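Local structure of protein-glutamine gamma-glutamyltransferase (Pseudomonas aeruginosa PAO1, 6G49) at residues Ala187-Asp192 against Phe252-Ala257; Glu79-Gly83 against Arg175-Pro180; Pro201-Val205 against Tyr292-Gln297. The protein catalyses transglutaminase cross-linking of protein glutamine and lysine side chains in vitro, through its periplasmic domain, and is critical for bacterial viability, perhaps in a cell-wall function. All coordinates share one frame; numbering follows the deposited sequence.

Contact 1: Ala187-Asp192 against Phe252-Ala257; sequences ARALAD and FVLRAA
The guanidinium of R188 and the ring of F252 meet at nearly a right angle, their planes 88° apart. One face of the guanidinium lies on the rim of the ring, with F252 CZ 3.6 Å above the guanidinium plane and displaced toward its border, while from the ring's own standpoint R188 NH2 sits at the edge, close to the ring plane. This is therefore an edge-on contact and not a stack of two faces. F252 reaches it because its CG stands anti to the backbone N (chi1 -178°), which carries the ring along toward the other helix, where F252 CE1 also touches A187 CB at 3.7 Å. R188 is deposited in two conformers; in the one described, R188 NH1 is hydrogen-bonded to P180 O and R188 NH2 to G183 O, so its charge is met by main-chain oxygens while the rim of the F252 ring rests against one of its faces.

The two helices, 185-197 and 243-256, belong to the transglutaminase-like region, and the second begins at C243, the probable nucleophile. Over the short segments their axes come within 8.2 Å and cross at -56°, consistent with the small alanines that face each other here. A191 CB sits between V253, A256 and A257: it lies 3.4 Å from A256 CB, tighter than ordinary van der Waals contact, and 3.4 Å from V253 O, with V253 CG1 at 4.0 Å. V253 CG2 makes looser contacts with A187 CB and L190 CD2. At the solvent-facing margin a water lies 2.7 Å from D192 OD1 and 3.1 Å from A256 O; it has more acceptors in reach than protons to give, so the two bonds may not be made together.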
loop_
_atom_site.group_PDB
_atom_site.type_symbol
_atom_site.label_atom_id
_atom_site.label_comp_id
_atom_site.label_asym_id
_atom_site.label_seq_id
_atom_site.Cartn_x
_atom_site.Cartn_y
_atom_site.Cartn_z
ATOM N N ALA A 187 7.580 7.806 18.906
ATOM C CA ALA A 187 7.772 6.867 17.836
ATOM C C ALA A 187 9.236 6.831 17.385
ATOM O O ALA A 187 9.756 5.737 17.059
ATOM C CB ALA A 187 6.834 7.209 16.694
ATOM N N ARG A 188 9.901 8.003 17.394
ATOM C CA ARG A 188 11.310 8.072 17.085
ATOM C C ARG A 188 12.115 7.304 18.135
ATOM O O ARG A 188 13.046 6.568 17.805
ATOM C CB ARG A 188 11.772 9.526 16.970
ATOM C CG ARG A 188 11.405 10.212 15.664
ATOM C CD ARG A 188 11.762 11.682 15.764
ATOM N NE ARG A 188 10.722 12.527 15.210
ATOM C CZ ARG A 188 10.685 12.945 13.947
ATOM N NH1 ARG A 188 11.751 12.822 13.164
ATOM N NH2 ARG A 188 9.575 13.478 13.466
ATOM N N ALA A 189 11.728 7.432 19.416
ATOM C CA ALA A 189 12.421 6.652 20.495
ATOM C C ALA A 189 12.261 5.137 20.294
ATOM O O ALA A 189 13.189 4.355 20.445
ATOM C CB ALA A 189 11.892 7.081 21.862
ATOM N N LEU A 190 11.043 4.700 19.935
ATOM C CA LEU A 190 10.814 3.319 19.632
ATOM C C LEU A 190 11.715 2.859 18.483
ATOM O O LEU A 190 12.286 1.796 18.556
ATOM C CB LEU A 190 9.333 3.108 19.311
ATOM C CG LEU A 190 8.956 1.715 18.831
ATOM C CD1 LEU A 190 9.155 0.640 19.904
ATOM C CD2 LEU A 190 7.522 1.678 18.325
ATOM N N ALA A 191 11.787 3.655 17.395
ATOM C CA ALA A 191 12.582 3.311 16.245
ATOM C C ALA A 191 14.068 3.143 16.642
ATOM O O ALA A 191 14.732 2.236 16.214
ATOM C CB ALA A 191 12.455 4.380 15.204
ATOM N N ASP A 192 14.521 4.046 17.496
ATOM C CA ASP A 192 15.914 3.972 18.033
ATOM C C ASP A 192 16.177 2.667 18.784
ATOM O O ASP A 192 17.181 2.045 18.565
ATOM C CB ASP A 192 16.173 5.104 19.026
ATOM C CG ASP A 192 16.284 6.452 18.355
ATOM O OD1 ASP A 192 16.439 6.462 17.107
ATOM O OD2 ASP A 192 16.162 7.489 19.080
ATOM N N PHE A 252 6.591 5.234 9.203
ATOM C CA PHE A 252 7.270 6.239 10.052
ATOM C C PHE A 252 8.373 5.583 10.869
ATOM O O PHE A 252 9.533 6.052 10.845
ATOM C CB PHE A 252 6.283 6.957 10.951
ATOM C CG PHE A 252 6.914 8.027 11.794
ATOM C CD1 PHE A 252 7.660 7.698 12.910
ATOM C CD2 PHE A 252 6.752 9.341 11.439
ATOM C CE1 PHE A 252 8.273 8.697 13.657
ATOM C CE2 PHE A 252 7.360 10.360 12.190
ATOM C CZ PHE A 252 8.095 10.023 13.309
ATOM N N VAL A 253 8.026 4.525 11.605
ATOM C CA VAL A 253 8.975 3.894 12.521
ATOM C C VAL A 253 10.124 3.288 11.734
ATOM O O VAL A 253 11.290 3.425 12.120
ATOM C CB VAL A 253 8.302 2.868 13.448
ATOM C CG1 VAL A 253 9.326 2.115 14.295
ATOM C CG2 VAL A 253 7.319 3.568 14.326
ATOM N N LEU A 254 9.842 2.666 10.569
ATOM C CA LEU A 254 10.923 2.088 9.739
ATOM C C LEU A 254 11.882 3.185 9.269
ATOM O O LEU A 254 13.127 3.006 9.377
ATOM C CB LEU A 254 10.345 1.299 8.563
ATOM C CG LEU A 254 9.592 0.016 8.899
ATOM C CD1 LEU A 254 9.034 -0.591 7.638
ATOM C CD2 LEU A 254 10.436 -1.001 9.651
ATOM N N ARG A 255 11.371 4.298 8.803
ATOM C CA ARG A 255 12.215 5.348 8.323
ATOM C C ARG A 255 13.042 5.898 9.483
ATOM O O ARG A 255 14.262 6.224 9.287
ATOM C CB ARG A 255 11.415 6.510 7.779
ATOM C CG ARG A 255 10.741 6.207 6.446
ATOM C CD ARG A 255 10.199 7.455 5.820
ATOM N NE ARG A 255 9.635 7.175 4.484
ATOM C CZ ARG A 255 9.224 8.047 3.608
ATOM N NH1 ARG A 255 9.201 9.353 3.862
ATOM N NH2 ARG A 255 8.861 7.593 2.386
ATOM N N ALA A 256 12.426 6.028 10.657
ATOM C CA ALA A 256 13.148 6.570 11.836
ATOM C C ALA A 256 14.226 5.591 12.290
ATOM O O ALA A 256 15.199 6.054 12.956
ATOM C CB ALA A 256 12.206 6.949 12.934
ATOM N N ALA A 257 14.117 4.314 11.978
ATOM C CA ALA A 257 15.104 3.291 12.285
ATOM C C ALA A 257 16.150 3.151 11.161
ATOM O O ALA A 257 16.944 2.241 11.189
ATOM C CB ALA A 257 14.453 1.955 12.485
HETATM O O HOH W 1 14.723 7.799 15.435
#

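Contact 2: Glu79-Gly83 against Arg175-Pro180; sequences ERFDG and RNLQLP
Side-chain hydrogen bonds join the end of strand 72-81 to the loop that leads from helix 170-175 to helix 185-197, and a small apolar patch closes one end of the contact. Q178 makes two of the four hydrogen bonds, and E79 the other two. The Q178 chain, bent at chi2 (-90°), brings the amide against the backbone of F81, where Q178 OE1 accepts from F81 N at 2.9 Å on a lone pair in the carbonyl plane, and Q178 NE2 donates to F81 O at 2.8 Å, nearly straight at 171°. One amide thus serves both backbone polar groups of a single residue, much as a neighbouring strand would.

At the other end E79 OE2 receives N176 ND2 at 2.9 Å, and E79 OE1 takes a longer salt bridge from R175 NH1 at 3.2 Å, met from above the carboxylate plane. Q91 and R262 also bind this carboxylate, which the two arginines probably keep ionised; R175 NH1 has its stronger partner in P90 O. Beyond Q178, P180 CD touches F81 CD2 at 3.8 Å. E79 and R80 both face A87 of strand 86-87, a classic beta bulge, just where the loop is bound.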
loop_
_atom_site.group_PDB
_atom_site.type_symbol
_atom_site.label_atom_id
_atom_site.label_comp_id
_atom_site.label_asym_id
_atom_site.label_seq_id
_atom_site.Cartn_x
_atom_site.Cartn_y
_atom_site.Cartn_z
ATOM N N GLU A 79 5.337 8.704 -0.694
ATOM C CA GLU A 79 6.693 8.748 -0.185
ATOM C C GLU A 79 6.979 9.961 0.678
ATOM O O GLU A 79 8.107 10.033 1.219
ATOM C CB GLU A 79 7.668 8.690 -1.365
ATOM C CG GLU A 79 7.717 7.330 -2.035
ATOM C CD GLU A 79 8.413 7.317 -3.387
ATOM O OE1 GLU A 79 7.976 8.076 -4.234
ATOM O OE2 GLU A 79 9.366 6.522 -3.530
ATOM N N ARG A 80 6.089 10.920 0.769
ATOM C CA ARG A 80 6.327 12.161 1.518
ATOM C C ARG A 80 5.419 12.150 2.745
ATOM O O ARG A 80 4.241 11.893 2.619
ATOM C CB ARG A 80 5.934 13.380 0.691
ATOM C CG ARG A 80 6.848 13.523 -0.510
ATOM C CD ARG A 80 6.448 14.733 -1.298
ATOM N NE ARG A 80 7.513 15.086 -2.199
ATOM C CZ ARG A 80 7.352 15.875 -3.257
ATOM N NH1 ARG A 80 6.145 16.339 -3.543
ATOM N NH2 ARG A 80 8.400 16.173 -4.015
ATOM N N PHE A 81 5.997 12.364 3.916
ATOM C CA PHE A 81 5.205 12.493 5.126
ATOM C C PHE A 81 5.460 13.843 5.768
ATOM O O PHE A 81 6.616 14.118 6.111
ATOM C CB PHE A 81 5.556 11.408 6.132
ATOM C CG PHE A 81 4.720 11.475 7.380
ATOM C CD1 PHE A 81 3.337 11.368 7.298
ATOM C CD2 PHE A 81 5.321 11.654 8.615
ATOM C CE1 PHE A 81 2.552 11.467 8.438
ATOM C CE2 PHE A 81 4.542 11.733 9.755
ATOM C CZ PHE A 81 3.170 11.566 9.667
ATOM N N ASP A 82 4.403 14.641 6.001
ATOM C CA ASP A 82 4.579 16.043 6.492
ATOM C C ASP A 82 4.227 16.178 7.961
ATOM O O ASP A 82 4.183 17.285 8.452
ATOM C CB ASP A 82 3.801 17.049 5.652
ATOM C CG ASP A 82 2.299 16.965 5.805
ATOM O OD1 ASP A 82 1.840 16.154 6.599
ATOM O OD2 ASP A 82 1.634 17.744 5.132
ATOM N N GLY A 83 4.026 15.056 8.649
ATOM C CA GLY A 83 3.625 15.043 10.034
ATOM C C GLY A 83 2.128 14.837 10.216
ATOM O O GLY A 83 1.705 14.530 11.339
ATOM N N ARG A 175 14.842 9.780 -0.431
ATOM C CA ARG A 175 13.441 10.195 -0.385
ATOM C C ARG A 175 12.673 9.313 0.617
ATOM O O ARG A 175 11.813 9.831 1.327
ATOM C CB ARG A 175 12.845 10.042 -1.783
ATOM C CG ARG A 175 11.331 10.129 -1.828
ATOM C CD ARG A 175 10.873 9.849 -3.250
ATOM N NE ARG A 175 11.117 10.972 -4.112
ATOM C CZ ARG A 175 10.594 11.105 -5.337
ATOM N NH1 ARG A 175 9.861 10.107 -5.819
ATOM N NH2 ARG A 175 10.727 12.266 -6.000
ATOM N N ASN A 176 13.031 8.019 0.664
ATOM C CA ASN A 176 12.301 7.068 1.471
ATOM C C ASN A 176 12.855 6.934 2.883
ATOM O O ASN A 176 12.494 5.995 3.599
ATOM C CB ASN A 176 12.143 5.750 0.716
ATOM C CG ASN A 176 11.087 5.899 -0.337
ATOM O OD1 ASN A 176 9.924 6.057 -0.002
ATOM N ND2 ASN A 176 11.489 6.012 -1.597
ATOM N N LEU A 177 13.751 7.873 3.268
ATOM C CA LEU A 177 14.152 8.041 4.654
ATOM C C LEU A 177 13.679 9.376 5.226
ATOM O O LEU A 177 14.053 9.686 6.380
ATOM C CB LEU A 177 15.674 7.865 4.703
ATOM C CG LEU A 177 16.146 6.432 4.543
ATOM C CD1 LEU A 177 17.635 6.387 4.221
ATOM C CD2 LEU A 177 15.834 5.499 5.713
ATOM N N GLN A 178 12.887 10.126 4.476
ATOM C CA GLN A 178 12.405 11.446 4.824
ATOM C C GLN A 178 11.424 11.394 5.988
ATOM O O GLN A 178 10.460 10.631 5.938
ATOM C CB GLN A 178 11.699 12.114 3.652
ATOM C CG GLN A 178 11.097 13.477 3.910
ATOM C CD GLN A 178 9.660 13.394 4.397
ATOM O OE1 GLN A 178 8.888 12.574 3.860
ATOM N NE2 GLN A 178 9.298 14.235 5.394
ATOM N N LEU A 179 11.637 12.216 7.007
ATOM C CA LEU A 179 10.643 12.505 8.050
ATOM C C LEU A 179 10.741 13.973 8.411
ATOM O O LEU A 179 11.828 14.565 8.289
ATOM C CB LEU A 179 10.866 11.697 9.322
ATOM C CG LEU A 179 10.598 10.212 9.196
ATOM C CD1 LEU A 179 10.997 9.460 10.443
ATOM C CD2 LEU A 179 9.160 9.928 8.855
ATOM N N PRO A 180 9.678 14.562 8.979
ATOM C CA PRO A 180 9.828 15.877 9.619
ATOM C C PRO A 180 10.838 15.749 10.750
ATOM O O PRO A 180 10.902 14.743 11.420
ATOM C CB PRO A 180 8.422 16.232 10.158
ATOM C CG PRO A 180 7.496 15.257 9.428
ATOM C CD PRO A 180 8.302 14.016 9.127
HETATM O O HOH W 2 10.272 6.841 -6.028
#

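Contact 3: Pro201-Val205 against Tyr292-Gln297; sequences PQALV and YWQPEQ
V205 and the ring of Y292 form the innermost contact: V205 CG2 stands over the centre of one ring face, 3.6 Å from its centroid and only 8° off the normal, a CH-pi interaction. Q202 arrives from another direction, with its CG at the ring edge and 3.2 Å from Y292 OH. Y292 CG sits between the backbone N and the carbonyl carbon (chi1 69°), which stands the ring up from the strand toward the helix.

Farther out the bonding is polar. Q202 NE2 lies 3.3 Å from Q294 OE1 in a weak hydrogen bond. Its bond to Q297 OE1 at 2.7 Å is doubtful, being strongly bent, with another donor, Q297 NE2, only 3.1 Å from Q202 NE2. A water is a firmer link, accepting from Q202 N at 2.9 Å and from Q294 NE2 at 2.7 Å.

Outside this shell L254 of helix 243-256 packs on both V205 and Y292, and L300 of strand 298-302 touches Y292, Q202 and Q294. A helix packed on an antiparallel sheet, running roughly antiparallel to its strand (153°), belongs to the alpha+beta core of the papain-like transglutaminase fold, whose strand 286-294 also carries H287, probably catalytic.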
loop_
_atom_site.group_PDB
_atom_site.type_symbol
_atom_site.label_atom_id
_atom_site.label_comp_id
_atom_site.label_asym_id
_atom_site.label_seq_id
_atom_site.Cartn_x
_atom_site.Cartn_y
_atom_site.Cartn_z
ATOM N N PRO A 201 17.255 -5.645 8.882
ATOM C CA PRO A 201 15.948 -5.037 8.605
ATOM C C PRO A 201 14.802 -6.038 8.794
ATOM O O PRO A 201 13.790 -5.649 9.374
ATOM C CB PRO A 201 16.061 -4.625 7.136
ATOM C CG PRO A 201 17.537 -4.338 6.966
ATOM C CD PRO A 201 18.215 -5.405 7.788
ATOM N N GLN A 202 14.944 -7.279 8.291
ATOM C CA GLN A 202 13.857 -8.248 8.343
ATOM C C GLN A 202 13.439 -8.562 9.781
ATOM O O GLN A 202 12.258 -8.674 10.116
ATOM C CB GLN A 202 14.197 -9.527 7.589
ATOM C CG GLN A 202 13.575 -9.514 6.208
ATOM C CD GLN A 202 13.888 -10.750 5.405
ATOM O OE1 GLN A 202 13.955 -11.861 5.931
ATOM N NE2 GLN A 202 14.085 -10.547 4.114
ATOM N N ALA A 203 14.424 -8.655 10.674
ATOM C CA ALA A 203 14.187 -8.817 12.075
ATOM C C ALA A 203 13.519 -7.594 12.702
ATOM O O ALA A 203 12.676 -7.755 13.643
ATOM C CB ALA A 203 15.517 -9.093 12.783
ATOM N N LEU A 204 13.903 -6.378 12.280
ATOM C CA LEU A 204 13.300 -5.220 12.864
ATOM C C LEU A 204 11.803 -5.168 12.445
ATOM O O LEU A 204 10.916 -4.863 13.265
ATOM C CB LEU A 204 14.073 -3.987 12.404
ATOM C CG LEU A 204 13.826 -2.727 13.210
ATOM C CD1 LEU A 204 14.993 -1.770 13.146
ATOM C CD2 LEU A 204 12.543 -1.991 12.770
ATOM N N VAL A 205 11.565 -5.372 11.155
ATOM C CA VAL A 205 10.193 -5.392 10.610
ATOM C C VAL A 205 9.367 -6.420 11.394
ATOM O O VAL A 205 8.224 -6.151 11.817
ATOM C CB VAL A 205 10.226 -5.705 9.115
ATOM C CG1 VAL A 205 8.830 -6.110 8.608
ATOM C CG2 VAL A 205 10.748 -4.484 8.377
ATOM N N TYR A 292 9.267 -1.860 2.191
ATOM C CA TYR A 292 10.544 -1.403 2.688
ATOM C C TYR A 292 11.648 -2.034 1.832
ATOM O O TYR A 292 11.498 -3.110 1.233
ATOM C CB TYR A 292 10.712 -1.717 4.176
ATOM C CG TYR A 292 10.861 -3.181 4.521
ATOM C CD1 TYR A 292 9.767 -4.052 4.537
ATOM C CD2 TYR A 292 12.114 -3.722 4.703
ATOM C CE1 TYR A 292 9.958 -5.416 4.757
ATOM C CE2 TYR A 292 12.295 -5.079 4.949
ATOM C CZ TYR A 292 11.223 -5.917 4.971
ATOM O OH TYR A 292 11.513 -7.224 5.236
ATOM N N TRP A 293 12.816 -1.404 1.903
ATOM C CA TRP A 293 13.929 -1.781 1.062
ATOM C C TRP A 293 15.080 -2.287 1.915
ATOM O O TRP A 293 15.392 -1.741 2.973
ATOM C CB TRP A 293 14.398 -0.575 0.234
ATOM C CG TRP A 293 15.474 -0.939 -0.749
ATOM C CD1 TRP A 293 15.319 -1.450 -2.014
ATOM C CD2 TRP A 293 16.893 -0.861 -0.510
ATOM N NE1 TRP A 293 16.556 -1.732 -2.546
ATOM C CE2 TRP A 293 17.525 -1.392 -1.647
ATOM C CE3 TRP A 293 17.660 -0.440 0.576
ATOM C CZ2 TRP A 293 18.917 -1.470 -1.762
ATOM C CZ3 TRP A 293 19.038 -0.549 0.483
ATOM C CH2 TRP A 293 19.644 -0.998 -0.697
ATOM N N GLN A 294 15.756 -3.265 1.342
ATOM C CA GLN A 294 17.050 -3.703 1.910
ATOM C C GLN A 294 17.933 -4.159 0.761
ATOM O O GLN A 294 17.492 -4.511 -0.329
ATOM C CB GLN A 294 16.821 -4.799 2.949
ATOM C CG GLN A 294 16.430 -6.136 2.355
ATOM C CD GLN A 294 15.890 -7.028 3.432
ATOM O OE1 GLN A 294 14.697 -7.334 3.470
ATOM N NE2 GLN A 294 16.774 -7.410 4.340
ATOM N N PRO A 295 19.260 -4.117 0.969
ATOM C CA PRO A 295 20.188 -4.602 -0.042
ATOM C C PRO A 295 19.888 -6.028 -0.494
ATOM O O PRO A 295 19.463 -6.847 0.270
ATOM C CB PRO A 295 21.544 -4.538 0.696
ATOM C CG PRO A 295 21.375 -3.406 1.694
ATOM C CD PRO A 295 19.928 -3.521 2.144
ATOM N N GLU A 296 20.054 -6.236 -1.796
ATOM C CA GLU A 296 19.954 -7.536 -2.459
ATOM C C GLU A 296 18.499 -7.996 -2.626
ATOM O O GLU A 296 18.127 -8.413 -3.719
ATOM C CB GLU A 296 20.764 -8.598 -1.718
ATOM C CG GLU A 296 22.257 -8.280 -1.722
ATOM C CD GLU A 296 23.164 -9.481 -1.502
ATOM O OE1 GLU A 296 22.829 -10.317 -0.637
ATOM O OE2 GLU A 296 24.196 -9.581 -2.202
ATOM N N GLN A 297 17.718 -7.997 -1.540
ATOM C CA GLN A 297 16.336 -8.452 -1.621
ATOM C C GLN A 297 15.438 -7.405 -2.306
ATOM O O GLN A 297 14.355 -7.769 -2.805
ATOM C CB GLN A 297 15.872 -8.863 -0.235
ATOM C CG GLN A 297 16.683 -10.045 0.302
ATOM C CD GLN A 297 16.084 -10.550 1.588
ATOM O OE1 GLN A 297 14.975 -11.082 1.611
ATOM N NE2 GLN A 297 16.809 -10.369 2.679
HETATM O O HOH W 3 17.179 -8.372 6.867
#

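Overall arrangement
Helix 243-256 ties the three contacts of this periplasmic domain together. Contacts 1 and 2, with centres 12 Å apart, meet directly: R255 NH1 lies 2.7 Å from Q178 O in a probable hydrogen bond. Contact 1 reaches contact 3 through L254, whose CD2 lies 3.7 Å from V205 CG2. Contacts 2 and 3 do not touch, their nearest atoms being about 7 Å apart, yet both reach the same antiparallel sheet. None lies in the probable Cys-His-Asp triad of C243, H287 and D303; the V205 side chain is about 10 Å from that of D303. A phosphate, probably from the crystallisation liquor, lies about 5 Å from the A257 side chain and about 4 Å from that of P201.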